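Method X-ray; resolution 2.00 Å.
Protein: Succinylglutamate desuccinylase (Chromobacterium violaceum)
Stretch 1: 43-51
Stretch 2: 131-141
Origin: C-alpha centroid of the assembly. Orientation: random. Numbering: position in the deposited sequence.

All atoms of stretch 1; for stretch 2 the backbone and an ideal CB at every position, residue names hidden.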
ATOM      1  N   ALA A  43     -37.540  11.116  15.177  1.00 26.77           N
ATOM      2  CA  ALA A  43     -37.625   9.687  14.867  1.00 28.83           C
ATOM      3  C   ALA A  43     -36.567   8.887  15.617  1.00 31.50           C
ATOM      4  O   ALA A  43     -35.463   8.662  15.115  1.00 30.28           O
ATOM      5  CB  ALA A  43     -37.471   9.465  13.376  1.00 28.41           C
ATOM      6  N   ARG A  44     -36.916   8.456  16.825  1.00 34.26           N
ATOM      7  CA  ARG A  44     -36.004   7.675  17.651  1.00 36.90           C
ATOM      8  C   ARG A  44     -35.703   6.314  17.034  1.00 36.95           C
ATOM      9  O   ARG A  44     -36.573   5.694  16.421  1.00 39.10           O
ATOM     10  CB  ARG A  44     -36.594   7.480  19.047  1.00 39.77           C
ATOM     11  CG  ARG A  44     -36.497   8.697  19.943  1.00 42.60           C
ATOM     12  CD  ARG A  44     -37.215   8.443  21.256  1.00 47.03           C
ATOM     13  NE  ARG A  44     -36.911   9.451  22.271  1.00 49.69           N
ATOM     14  CZ  ARG A  44     -35.721   9.598  22.848  1.00 50.62           C
ATOM     15  NH1 ARG A  44     -34.714   8.801  22.510  1.00 51.71           N
ATOM     16  NH2 ARG A  44     -35.543  10.535  23.771  1.00 50.61           N
ATOM     17  N   GLY A  45     -34.466   5.859  17.197  1.00 36.44           N
ATOM     18  CA  GLY A  45     -34.077   4.571  16.662  1.00 34.15           C
ATOM     19  C   GLY A  45     -33.876   4.519  15.160  1.00 32.63           C
ATOM     20  O   GLY A  45     -33.457   3.490  14.632  1.00 34.57           O
ATOM     21  N   ALA A  46     -34.172   5.611  14.462  1.00 30.38           N
ATOM     22  CA  ALA A  46     -34.005   5.640  13.008  1.00 27.90           C
ATOM     23  C   ALA A  46     -32.589   6.062  12.617  1.00 26.32           C
ATOM     24  O   ALA A  46     -31.911   6.760  13.370  1.00 27.36           O
ATOM     25  CB  ALA A  46     -35.022   6.588  12.391  1.00 27.08           C
ATOM     26  N   ASP A  47     -32.135   5.628  11.445  1.00 25.80           N
ATOM     27  CA  ASP A  47     -30.799   5.998  10.985  1.00 23.77           C
ATOM     28  C   ASP A  47     -30.745   7.506  10.833  1.00 21.93           C
ATOM     29  O   ASP A  47     -31.733   8.129  10.456  1.00 22.11           O
ATOM     30  CB  ASP A  47     -30.473   5.354   9.638  1.00 24.87           C
ATOM     31  CG  ASP A  47     -30.273   3.853   9.740  1.00 24.37           C
ATOM     32  OD1 ASP A  47     -29.707   3.401  10.759  1.00 24.53           O
ATOM     33  OD2 ASP A  47     -30.668   3.137   8.795  1.00 26.08           O
ATOM     34  N   SER A  48     -29.584   8.087  11.113  1.00 20.95           N
ATOM     35  CA  SER A  48     -29.420   9.529  11.017  1.00 17.52           C
ATOM     36  C   SER A  48     -28.562   9.896   9.821  1.00 17.45           C
ATOM     37  O   SER A  48     -27.435   9.424   9.680  1.00 17.02           O
ATOM     38  CB  SER A  48     -28.797  10.063  12.301  1.00 17.47           C
ATOM     39  OG  SER A  48     -29.685   9.869  13.395  1.00 18.25           O
ATOM     40  N   VAL A  49     -29.101  10.751   8.962  1.00 14.36           N
ATOM     41  CA  VAL A  49     -28.390  11.149   7.761  1.00 13.99           C
ATOM     42  C   VAL A  49     -28.109  12.639   7.692  1.00 11.41           C
ATOM     43  O   VAL A  49     -29.005  13.450   7.877  1.00 11.26           O
ATOM     44  CB  VAL A  49     -29.179  10.702   6.507  1.00 14.23           C
ATOM     45  CG1 VAL A  49     -28.504  11.205   5.244  1.00 13.24           C
ATOM     46  CG2 VAL A  49     -29.263   9.174   6.480  1.00 13.73           C
ATOM     47  N   LEU A  50     -26.847  12.988   7.449  1.00 12.08           N
ATOM     48  CA  LEU A  50     -26.438  14.383   7.315  1.00 10.67           C
ATOM     49  C   LEU A  50     -26.006  14.602   5.870  1.00 10.64           C
ATOM     50  O   LEU A  50     -25.074  13.955   5.397  1.00 12.45           O
ATOM     51  CB  LEU A  50     -25.261  14.701   8.244  1.00 13.26           C
ATOM     52  CG  LEU A  50     -24.605  16.076   8.037  1.00 14.49           C
ATOM     53  CD1 LEU A  50     -25.658  17.159   8.179  1.00 15.27           C
ATOM     54  CD2 LEU A  50     -23.476  16.292   9.048  1.00 13.95           C
ATOM     55  N   LEU A  51     -26.702  15.482   5.162  1.00  9.96           N
ATOM     56  CA  LEU A  51     -26.334  15.797   3.789  1.00  8.81           C
ATOM     57  C   LEU A  51     -25.928  17.268   3.762  1.00 10.81           C
ATOM     58  O   LEU A  51     -26.723  18.155   4.078  1.00 11.81           O
ATOM     59  CB  LEU A  51     -27.508  15.595   2.831  1.00  9.93           C
ATOM     60  CG  LEU A  51     -28.195  14.216   2.767  1.00  9.42           C
ATOM     61  CD1 LEU A  51     -29.304  14.271   1.711  1.00  9.71           C
ATOM     62  CD2 LEU A  51     -27.187  13.130   2.425  1.00  6.82           C
ATOM     63  N   UNK A 131     -23.745  22.070  15.207  1.00 12.42           N
ATOM     64  CA  UNK A 131     -25.029  21.513  14.801  1.00 12.43           C
ATOM     65  C   UNK A 131     -24.899  20.031  14.446  1.00 12.86           C
ATOM     66  O   UNK A 131     -25.710  19.219  14.873  1.00 13.80           O
ATOM     67  CB  UNK A 131     -25.593  22.294  13.612  1.00 12.43           C
ATOM     68  N   UNK A 132     -23.876  19.680  13.671  1.00 13.42           N
ATOM     69  CA  UNK A 132     -23.652  18.295  13.290  1.00 12.13           C
ATOM     70  C   UNK A 132     -23.381  17.463  14.529  1.00 13.12           C
ATOM     71  O   UNK A 132     -23.913  16.366  14.664  1.00 11.88           O
ATOM     72  CB  UNK A 132     -22.492  18.181  12.299  1.00 12.13           C
ATOM     73  N   UNK A 133     -22.559  17.980  15.442  1.00 14.00           N
ATOM     74  CA  UNK A 133     -22.254  17.241  16.663  1.00 15.47           C
ATOM     75  C   UNK A 133     -23.522  16.962  17.475  1.00 15.82           C
ATOM     76  O   UNK A 133     -23.729  15.841  17.934  1.00 15.63           O
ATOM     77  CB  UNK A 133     -21.245  18.018  17.512  1.00 15.47           C
ATOM     78  N   UNK A 134     -24.367  17.975  17.646  1.00 14.79           N
ATOM     79  CA  UNK A 134     -25.595  17.801  18.418  1.00 16.00           C
ATOM     80  C   UNK A 134     -26.559  16.861  17.703  1.00 15.61           C
ATOM     81  O   UNK A 134     -27.275  16.087  18.336  1.00 13.39           O
ATOM     82  CB  UNK A 134     -26.266  19.153  18.668  1.00 16.00           C
ATOM     83  N   UNK A 135     -26.566  16.923  16.377  1.00 15.19           N
ATOM     84  CA  UNK A 135     -27.429  16.061  15.587  1.00 14.50           C
ATOM     85  C   UNK A 135     -27.053  14.595  15.753  1.00 14.62           C
ATOM     86  O   UNK A 135     -27.910  13.743  15.992  1.00 13.99           O
ATOM     87  CB  UNK A 135     -27.364  16.457  14.111  1.00 14.50           C
ATOM     88  N   UNK A 136     -25.771  14.295  15.610  1.00 14.59           N
ATOM     89  CA  UNK A 136     -25.348  12.916  15.723  1.00 16.37           C
ATOM     90  C   UNK A 136     -25.337  12.384  17.146  1.00 16.97           C
ATOM     91  O   UNK A 136     -25.439  11.177  17.360  1.00 16.24           O
ATOM     92  CB  UNK A 136     -23.951  12.765  15.117  1.00 16.37           C
ATOM     93  N   UNK A 137     -25.222  13.278  18.117  1.00 18.76           N
ATOM     94  CA  UNK A 137     -25.207  12.858  19.510  1.00 20.56           C
ATOM     95  C   UNK A 137     -26.546  12.201  19.860  1.00 21.34           C
ATOM     96  O   UNK A 137     -26.612  11.330  20.731  1.00 21.94           O
ATOM     97  CB  UNK A 137     -24.926  14.047  20.432  1.00 20.56           C
ATOM     98  N   UNK A 138     -27.604  12.618  19.169  1.00 21.14           N
ATOM     99  CA  UNK A 138     -28.927  12.069  19.415  1.00 20.68           C
ATOM    100  C   UNK A 138     -29.219  10.819  18.613  1.00 21.95           C
ATOM    101  O   UNK A 138     -30.274  10.202  18.762  1.00 22.86           O
ATOM    102  CB  UNK A 138     -29.990  13.126  19.108  1.00 20.68           C
ATOM    103  N   UNK A 139     -28.278  10.431  17.763  1.00 22.68           N
ATOM    104  CA  UNK A 139     -28.451   9.250  16.927  1.00 24.05           C
ATOM    105  C   UNK A 139     -28.345   7.948  17.721  1.00 25.13           C
ATOM    106  O   UNK A 139     -27.460   7.790  18.559  1.00 24.37           O
ATOM    107  CB  UNK A 139     -27.412   9.255  15.804  1.00 24.05           C
ATOM    108  N   UNK A 140     -29.249   7.015  17.447  1.00 26.57           N
ATOM    109  CA  UNK A 140     -29.237   5.735  18.138  1.00 29.22           C
ATOM    110  C   UNK A 140     -28.973   4.600  17.164  1.00 29.79           C
ATOM    111  O   UNK A 140     -28.638   3.489  17.569  1.00 31.90           O
ATOM    112  CB  UNK A 140     -30.561   5.508  18.871  1.00 29.22           C
ATOM    113  N   UNK A 141     -29.123   4.892  15.878  1.00 28.03           N
ATOM    114  CA  UNK A 141     -28.884   3.907  14.838  1.00 28.10           C
ATOM    115  C   UNK A 141     -27.638   4.328  14.069  1.00 27.28           C
ATOM    116  O   UNK A 141     -26.663   4.787  14.665  1.00 28.70           O
ATOM    117  CB  UNK A 141     -30.092   3.771  13.909  1.00 28.10           C
TER

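The strand 48-51 and the helix 131-137 run nearly antiparallel, at 162°, with axes 9.4 Å apart, a gap that side chains must fill.

Position 131 has helical backbone angles and nothing of stretch 1 within 5.5 Å of its CB, so many residues would suit; it is L131, which makes no contact here. Position 132 is different. Its CB points sideways, yet lies 3.9 Å from L50 CD2, so a small apolar side chain suffices. A132 fills it.

Positions 133 and 134 are out of reach of stretch 1, and any good helix former would serve. They are A133 and E134.

At 135 the CB points toward the strand but finds no atom of stretch 1 within 5.5 Å. A long apolar or aromatic side chain could bridge the space to S48, V49 and L50. F135, with chi1 t, does so: its CE2 comes 3.7 Å from V49 O and 3.9 Å from S48 CB, with L50 CB at 4.4 Å.

Position 136 directs its CB sideways, again with space before it, and L50 offers an apolar partner. Leucine, methionine or an aromatic would be reasonable. F136, with chi1 m, brings its ring end nearer: CZ packs 3.6 Å from L50 CB, while S48 O lies at the ring edge, 3.9 Å from CE1.

Position 137 is remote and undemanding; it is A137. At 138 phi and psi are -87/-3, which do not require glycine, and a CB would have room. The residue is nevertheless G138.

The CB of 139 lies close to S48 OG, which favours a small side chain. A139 places its CB 3.4 Å from S48 OG, and its N donates to F136 O at 3.0 Å.

Position 140 runs beside G45, with G45 CA 4.3 Å from the CB here. R44 nearby would make an acidic or neutral polar residue plausible. The deposited R140 instead brings NH2 3.9 Å from R44 NH1, like charges edge to edge. Its backbone N donates to water 2, which in turn donates to A46 O.

At 141 the CB points toward three oxygens, 3.2 Å from D47 OD1 and 3.5 Å from both G45 O and A46 O. Such tightness favours alanine or glycine, and A141 fits. Its N donates to water 1, which also accepts from S48 OG and donates to A46 O, linking the stretches where no direct hydrogen bond does.

Stretch 2 (131-141) LAAEFFAGARA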
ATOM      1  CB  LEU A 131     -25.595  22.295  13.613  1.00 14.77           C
ATOM      2  CG  LEU A 131     -26.380  23.579  13.931  1.00 18.34           C
ATOM      3  CD1 LEU A 131     -25.594  24.453  14.886  1.00 22.36           C
ATOM      4  CD2 LEU A 131     -26.681  24.349  12.631  1.00 16.90           C
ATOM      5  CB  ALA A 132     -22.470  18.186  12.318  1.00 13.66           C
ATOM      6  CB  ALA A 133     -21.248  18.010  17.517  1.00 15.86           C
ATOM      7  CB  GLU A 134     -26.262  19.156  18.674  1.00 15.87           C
ATOM      8  CG  GLU A 134     -25.360  20.147  19.396  1.00 17.66           C
ATOM      9  CD  GLU A 134     -26.033  21.495  19.640  1.00 23.01           C
ATOM     10  OE1 GLU A 134     -26.920  21.879  18.845  1.00 23.89           O
ATOM     11  OE2 GLU A 134     -25.666  22.178  20.621  1.00 22.83           O
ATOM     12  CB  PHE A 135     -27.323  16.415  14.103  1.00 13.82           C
ATOM     13  CG  PHE A 135     -28.128  15.518  13.208  1.00 11.00           C
ATOM     14  CD1 PHE A 135     -29.516  15.569  13.224  1.00 12.64           C
ATOM     15  CD2 PHE A 135     -27.498  14.660  12.309  1.00 12.43           C
ATOM     16  CE1 PHE A 135     -30.270  14.786  12.355  1.00 10.38           C
ATOM     17  CE2 PHE A 135     -28.239  13.870  11.434  1.00 10.70           C
ATOM     18  CZ  PHE A 135     -29.632  13.937  11.457  1.00 10.72           C
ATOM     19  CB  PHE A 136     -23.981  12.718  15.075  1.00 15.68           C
ATOM     20  CG  PHE A 136     -24.029  12.648  13.573  1.00 16.33           C
ATOM     21  CD1 PHE A 136     -24.862  11.734  12.928  1.00 14.55           C
ATOM     22  CD2 PHE A 136     -23.218  13.474  12.804  1.00 14.60           C
ATOM     23  CE1 PHE A 136     -24.883  11.641  11.541  1.00 13.94           C
ATOM     24  CE2 PHE A 136     -23.232  13.386  11.421  1.00 14.85           C
ATOM     25  CZ  PHE A 136     -24.064  12.471  10.786  1.00 13.57           C
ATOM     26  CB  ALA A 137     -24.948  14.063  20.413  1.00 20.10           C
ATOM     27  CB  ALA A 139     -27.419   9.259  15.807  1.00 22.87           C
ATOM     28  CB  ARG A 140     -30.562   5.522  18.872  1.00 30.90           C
ATOM     29  CG  ARG A 140     -30.686   6.406  20.109  1.00 33.00           C
ATOM     30  CD  ARG A 140     -29.659   5.982  21.153  1.00 35.49           C
ATOM     31  NE  ARG A 140     -29.010   7.112  21.813  1.00 38.36           N
ATOM     32  CZ  ARG A 140     -29.643   8.024  22.544  1.00 39.80           C
ATOM     33  NH1 ARG A 140     -28.958   9.013  23.104  1.00 39.38           N
ATOM     34  NH2 ARG A 140     -30.958   7.950  22.712  1.00 42.29           N
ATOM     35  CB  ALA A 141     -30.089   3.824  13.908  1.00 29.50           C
TER
HETATM   36  O   HOH W   1     -29.162   7.058  14.155  1.00 19.30           O
HETATM   37  O   HOH W   2     -31.775   7.609  16.292  1.00 26.77           O
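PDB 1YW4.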